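Local coordinates for protein methyltransferase (Thermus thermophilus, PDB 3TMA) that methylates the N2 atom of the guanosine at position 6 of tRNA(Phe), using S-adenosyl-L-methionine as the methyl donor, at residues 96-101 / 163-168; 110-115 / 135-140. All blocks are in the same frame, centred on the assembly; numbering follows the deposited sequence.

Contact 1 (96-101 / 163-168); sequences RAALAL and AFLGVQ
L165 projects from strand 162-168 onto 96-101, on helix 90-99, where A97, A98 and L101 receive it. The side chains that meet are all apolar, and the contact rests on this one strand side chain. Of the two alanines, CD1 of L165 touches A97 alone, 4.2 Å from its CB. CD2 of L165 sits between A97 and A98. It comes to 3.9 Å from CB of A98 and lies 4.3 Å from CB of A97. The same CD2 reaches the helix backbone, 3.8 Å from N of A98. Closer to the strand, CB of L165 is met by CD1 of L101 at 4.0 Å.

The torsions explain this arrangement. In L165, CG stands anti to the carbonyl carbon and beside the backbone N (chi1 -66°). Its chi2 of 90° turns both methyls to the helix, with CD2 lodged between the two alanines. L101 has the same first torsion, but its chi2 is 174°. CD1 therefore extends its chain toward the strand. It passes beside the base of L165, and the two leucines cross at about a right angle. The alanines offer single methyls, and the helix backbone approaches the strand closely, with 6.9 Å between CA of A98 and CA of L165.

L83 of strand 76-84 touches both A97 and L165, and V133 of helix 126-141 packs on A98. L101 N hydrogen-bonds to A98 O, and W103 NE1 hydrogen-bonds to the same oxygen. This is helix-on-sheet packing within the THUMP domain, with helix 90-99 laid against an inner strand of its mixed beta-sheet.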
# COMPACT_ATOMS: atom_id res chain seq x y z
N ARG A 96 29.76 -6.24 14.61
CA ARG A 96 29.97 -5.37 15.78
C ARG A 96 28.82 -4.39 16.05
O ARG A 96 28.45 -4.20 17.21
CB ARG A 96 31.30 -4.61 15.71
CG ARG A 96 32.54 -5.53 15.84
CD ARG A 96 33.87 -4.79 15.61
NE ARG A 96 34.67 -5.49 14.61
CZ ARG A 96 35.05 -4.96 13.45
NH1 ARG A 96 34.82 -3.68 13.17
NH2 ARG A 96 35.72 -5.71 12.59
N ALA A 97 28.30 -3.75 15.00
CA ALA A 97 27.12 -2.90 15.13
C ALA A 97 25.92 -3.67 15.69
O ALA A 97 25.21 -3.16 16.55
CB ALA A 97 26.74 -2.30 13.79
N ALA A 98 25.63 -4.86 15.14
CA ALA A 98 24.49 -5.66 15.65
C ALA A 98 24.65 -6.01 17.13
O ALA A 98 23.67 -5.94 17.91
CB ALA A 98 24.33 -6.96 14.84
N LEU A 99 25.87 -6.44 17.51
CA LEU A 99 26.14 -6.81 18.88
C LEU A 99 26.13 -5.62 19.86
O LEU A 99 25.94 -5.84 21.04
CB LEU A 99 27.46 -7.57 19.03
CG LEU A 99 27.45 -8.92 18.34
CD1 LEU A 99 28.86 -9.55 18.42
CD2 LEU A 99 26.38 -9.85 19.00
N ALA A 100 26.27 -4.38 19.37
CA ALA A 100 26.20 -3.23 20.27
C ALA A 100 24.75 -2.75 20.53
O ALA A 100 24.53 -1.85 21.34
CB ALA A 100 27.07 -2.10 19.75
N LEU A 101 23.78 -3.32 19.80
CA LEU A 101 22.36 -2.95 19.95
C LEU A 101 21.62 -3.86 20.96
O LEU A 101 21.97 -5.04 21.07
CB LEU A 101 21.64 -3.07 18.61
CG LEU A 101 22.10 -2.03 17.56
CD1 LEU A 101 21.44 -2.31 16.19
CD2 LEU A 101 21.86 -0.55 18.10
N ALA A 163 24.52 1.57 6.30
CA ALA A 163 23.79 0.38 6.67
C ALA A 163 22.83 0.69 7.83
O ALA A 163 23.13 1.52 8.70
CB ALA A 163 24.77 -0.74 7.04
N PHE A 164 21.72 -0.01 7.83
CA PHE A 164 20.62 0.16 8.79
C PHE A 164 20.40 -1.21 9.41
O PHE A 164 20.35 -2.20 8.69
CB PHE A 164 19.33 0.54 8.04
CG PHE A 164 19.39 1.88 7.30
CD1 PHE A 164 20.10 2.01 6.12
CD2 PHE A 164 18.67 2.98 7.77
CE1 PHE A 164 20.15 3.24 5.44
CE2 PHE A 164 18.67 4.20 7.07
CZ PHE A 164 19.41 4.32 5.92
N LEU A 165 20.27 -1.27 10.74
CA LEU A 165 20.06 -2.54 11.44
C LEU A 165 18.92 -2.37 12.42
O LEU A 165 18.87 -1.35 13.15
CB LEU A 165 21.31 -2.95 12.25
CG LEU A 165 22.56 -3.29 11.42
CD1 LEU A 165 23.42 -2.05 11.18
CD2 LEU A 165 23.37 -4.35 12.14
N GLY A 166 18.04 -3.37 12.48
CA GLY A 166 16.90 -3.31 13.41
C GLY A 166 15.98 -4.51 13.27
O GLY A 166 16.43 -5.59 12.90
N VAL A 167 14.70 -4.31 13.58
CA VAL A 167 13.77 -5.42 13.71
C VAL A 167 12.47 -5.05 12.97
O VAL A 167 12.02 -3.90 13.00
CB VAL A 167 13.52 -5.75 15.25
CG1 VAL A 167 13.04 -4.51 16.00
CG2 VAL A 167 12.54 -6.88 15.42
N GLN A 168 11.98 -5.99 12.17
CA GLN A 168 10.67 -5.86 11.57
C GLN A 168 9.56 -5.84 12.64
O GLN A 168 9.52 -6.69 13.51
CB GLN A 168 10.43 -7.00 10.59
CG GLN A 168 9.26 -6.75 9.65
CD GLN A 168 9.37 -7.60 8.39
OE1 GLN A 168 10.37 -7.55 7.68
NE2 GLN A 168 8.35 -8.39 8.12

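Contact 2 (110-115 / 135-140); sequences GSFRVE and EALHRA. With PO4 (phosphate ion), chain B.
F112 meets helix 126-141 with the far end of its ring, at L137 and the backbone of H138. From CB the side chain heads toward the helix. CG sits between the backbone N and the carbonyl carbon (chi1 78°), a crowded position that carries the ring across to L137. At the ring's far side, CE2 lies 4.0 Å from CB of L137. On its own strand, CE2 of F112 is 4.2 Å from CG2 of V114. The tip, CZ, touches two residues: it is 3.9 Å from CB of L137 and 3.9 Å from N of H138. Both approach the ring obliquely. The side chains of F112 and L137 cross at about a right angle. V143 and V154 also pack on F112.

Strand 112-119, helix 126-141 and strand 152-159 form a beta-alpha-beta unit of the THUMP domain, and F112 joins its first strand to its helix. V114, two residues on, also points toward the helix and packs on E130 and V133. H138 contributes its CB, 4.3 Å from CZ of F112. Its imidazole leads away, and ND1 hydrogen-bonds to the carbonyl of V143 beyond the helix.

R139 of the same helix holds a phosphate ion, probably from the crystallisation liquor, by one oxygen. NH2 of R139 hydrogen-bonds to O3 of the phosphate at 2.9 Å, with an N-H...O angle of 164°. NH1 of R139 adds a weak hydrogen bond to that oxygen at 3.4 Å. O3 thus lies at the guanidinium edge, near its plane.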
# COMPACT_ATOMS: atom_id res chain seq x y z
N GLY A 110 11.64 -16.96 20.72
CA GLY A 110 12.06 -18.35 20.56
C GLY A 110 12.34 -18.90 19.16
O GLY A 110 12.56 -20.11 18.98
N SER A 111 12.32 -18.03 18.15
CA SER A 111 13.09 -18.30 16.93
C SER A 111 13.27 -16.99 16.18
O SER A 111 12.46 -16.05 16.36
CB SER A 111 12.40 -19.35 16.04
OG SER A 111 11.34 -18.78 15.27
N PHE A 112 14.29 -16.92 15.32
CA PHE A 112 14.44 -15.70 14.49
C PHE A 112 15.11 -16.01 13.17
O PHE A 112 15.57 -17.18 12.93
CB PHE A 112 15.19 -14.59 15.26
CG PHE A 112 16.71 -14.80 15.31
CD1 PHE A 112 17.26 -15.87 16.00
CD2 PHE A 112 17.57 -13.97 14.59
CE1 PHE A 112 18.67 -16.11 16.01
CE2 PHE A 112 18.96 -14.15 14.63
CZ PHE A 112 19.52 -15.25 15.33
N ARG A 113 15.20 -15.00 12.29
CA ARG A 113 16.13 -15.09 11.18
C ARG A 113 16.57 -13.67 10.88
O ARG A 113 15.97 -12.73 11.39
CB ARG A 113 15.47 -15.73 9.94
CG ARG A 113 14.40 -14.88 9.25
CD ARG A 113 14.09 -15.48 7.88
NE ARG A 113 15.22 -15.22 6.99
CZ ARG A 113 15.43 -15.83 5.83
NH1 ARG A 113 14.60 -16.78 5.40
NH2 ARG A 113 16.51 -15.51 5.11
N VAL A 114 17.63 -13.53 10.07
CA VAL A 114 18.06 -12.23 9.55
C VAL A 114 17.63 -12.16 8.06
O VAL A 114 17.73 -13.16 7.33
CB VAL A 114 19.59 -12.04 9.64
CG1 VAL A 114 20.03 -10.65 9.14
CG2 VAL A 114 20.11 -12.25 11.09
N GLU A 115 17.07 -11.03 7.66
CA GLU A 115 16.76 -10.78 6.26
C GLU A 115 17.62 -9.58 5.87
O GLU A 115 17.49 -8.49 6.45
CB GLU A 115 15.28 -10.45 6.11
CG GLU A 115 14.38 -11.67 6.27
CD GLU A 115 12.88 -11.35 6.10
OE1 GLU A 115 12.53 -10.16 5.92
OE2 GLU A 115 12.06 -12.30 6.18
N GLU A 135 24.59 -15.63 13.10
CA GLU A 135 25.39 -16.48 13.98
C GLU A 135 25.88 -15.72 15.19
O GLU A 135 25.88 -16.28 16.27
CB GLU A 135 26.56 -17.18 13.25
CG GLU A 135 26.05 -18.23 12.25
CD GLU A 135 27.15 -18.99 11.52
OE1 GLU A 135 28.31 -18.49 11.40
OE2 GLU A 135 26.83 -20.10 11.04
N ALA A 136 26.15 -14.41 15.02
CA ALA A 136 26.58 -13.57 16.16
C ALA A 136 25.43 -13.42 17.17
O ALA A 136 25.63 -13.57 18.41
CB ALA A 136 27.05 -12.17 15.70
N LEU A 137 24.22 -13.18 16.65
CA LEU A 137 23.05 -13.09 17.53
C LEU A 137 22.69 -14.40 18.18
O LEU A 137 22.30 -14.42 19.35
CB LEU A 137 21.83 -12.44 16.83
CG LEU A 137 22.05 -10.99 16.43
CD1 LEU A 137 20.91 -10.43 15.48
CD2 LEU A 137 22.27 -10.11 17.63
N HIS A 138 22.76 -15.50 17.42
CA HIS A 138 22.42 -16.81 17.97
C HIS A 138 23.38 -17.12 19.11
O HIS A 138 23.00 -17.68 20.17
CB HIS A 138 22.52 -17.89 16.87
CG HIS A 138 22.48 -19.30 17.40
ND1 HIS A 138 21.36 -19.84 17.99
CD2 HIS A 138 23.44 -20.26 17.45
CE1 HIS A 138 21.63 -21.07 18.40
NE2 HIS A 138 22.88 -21.35 18.08
N ARG A 139 24.64 -16.76 18.92
CA ARG A 139 25.64 -17.02 19.96
C ARG A 139 25.44 -16.16 21.22
O ARG A 139 25.68 -16.62 22.35
CB ARG A 139 27.04 -16.88 19.37
CG ARG A 139 28.15 -16.76 20.43
CD ARG A 139 29.13 -15.65 20.02
NE ARG A 139 30.03 -16.15 19.00
CZ ARG A 139 30.44 -15.47 17.94
NH1 ARG A 139 30.02 -14.22 17.75
NH2 ARG A 139 31.26 -16.02 17.06
N ALA A 140 25.02 -14.90 21.04
CA ALA A 140 24.80 -13.99 22.20
C ALA A 140 23.46 -14.27 22.91
O ALA A 140 23.36 -14.07 24.13
CB ALA A 140 24.84 -12.49 21.76
P PO4 B . 33.03 -14.29 14.18
O1 PO4 B . 34.05 -14.38 15.30
O2 PO4 B . 33.24 -15.45 13.22
O3 PO4 B . 31.61 -14.38 14.70
O4 PO4 B . 33.22 -12.98 13.45

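How the contacts relate
From the N terminus, the chain first lays down helix 31-41 and strands 21-25, 48-50, 55-59 and, last, 76-84. Helix 90-99 follows and carries the first half of contact 1. Past the short helix 106-109 the chain enters strand 112-119, which opens contact 2. Contact 2 closes 20 residues later, at helix 126-141. The chain runs on through strand 152-159 and reaches 162-168, where contact 1 closes a longer loop. Contact 2 is therefore nested inside contact 1. Their centres are 12 Å apart. The two helices also meet directly: CD2 of L99 lies 4.1 Å from CB of A140. Together the contacts tie both helices to one sheet, contact 1 at an inner strand and contact 2 at the edge strand 112-119.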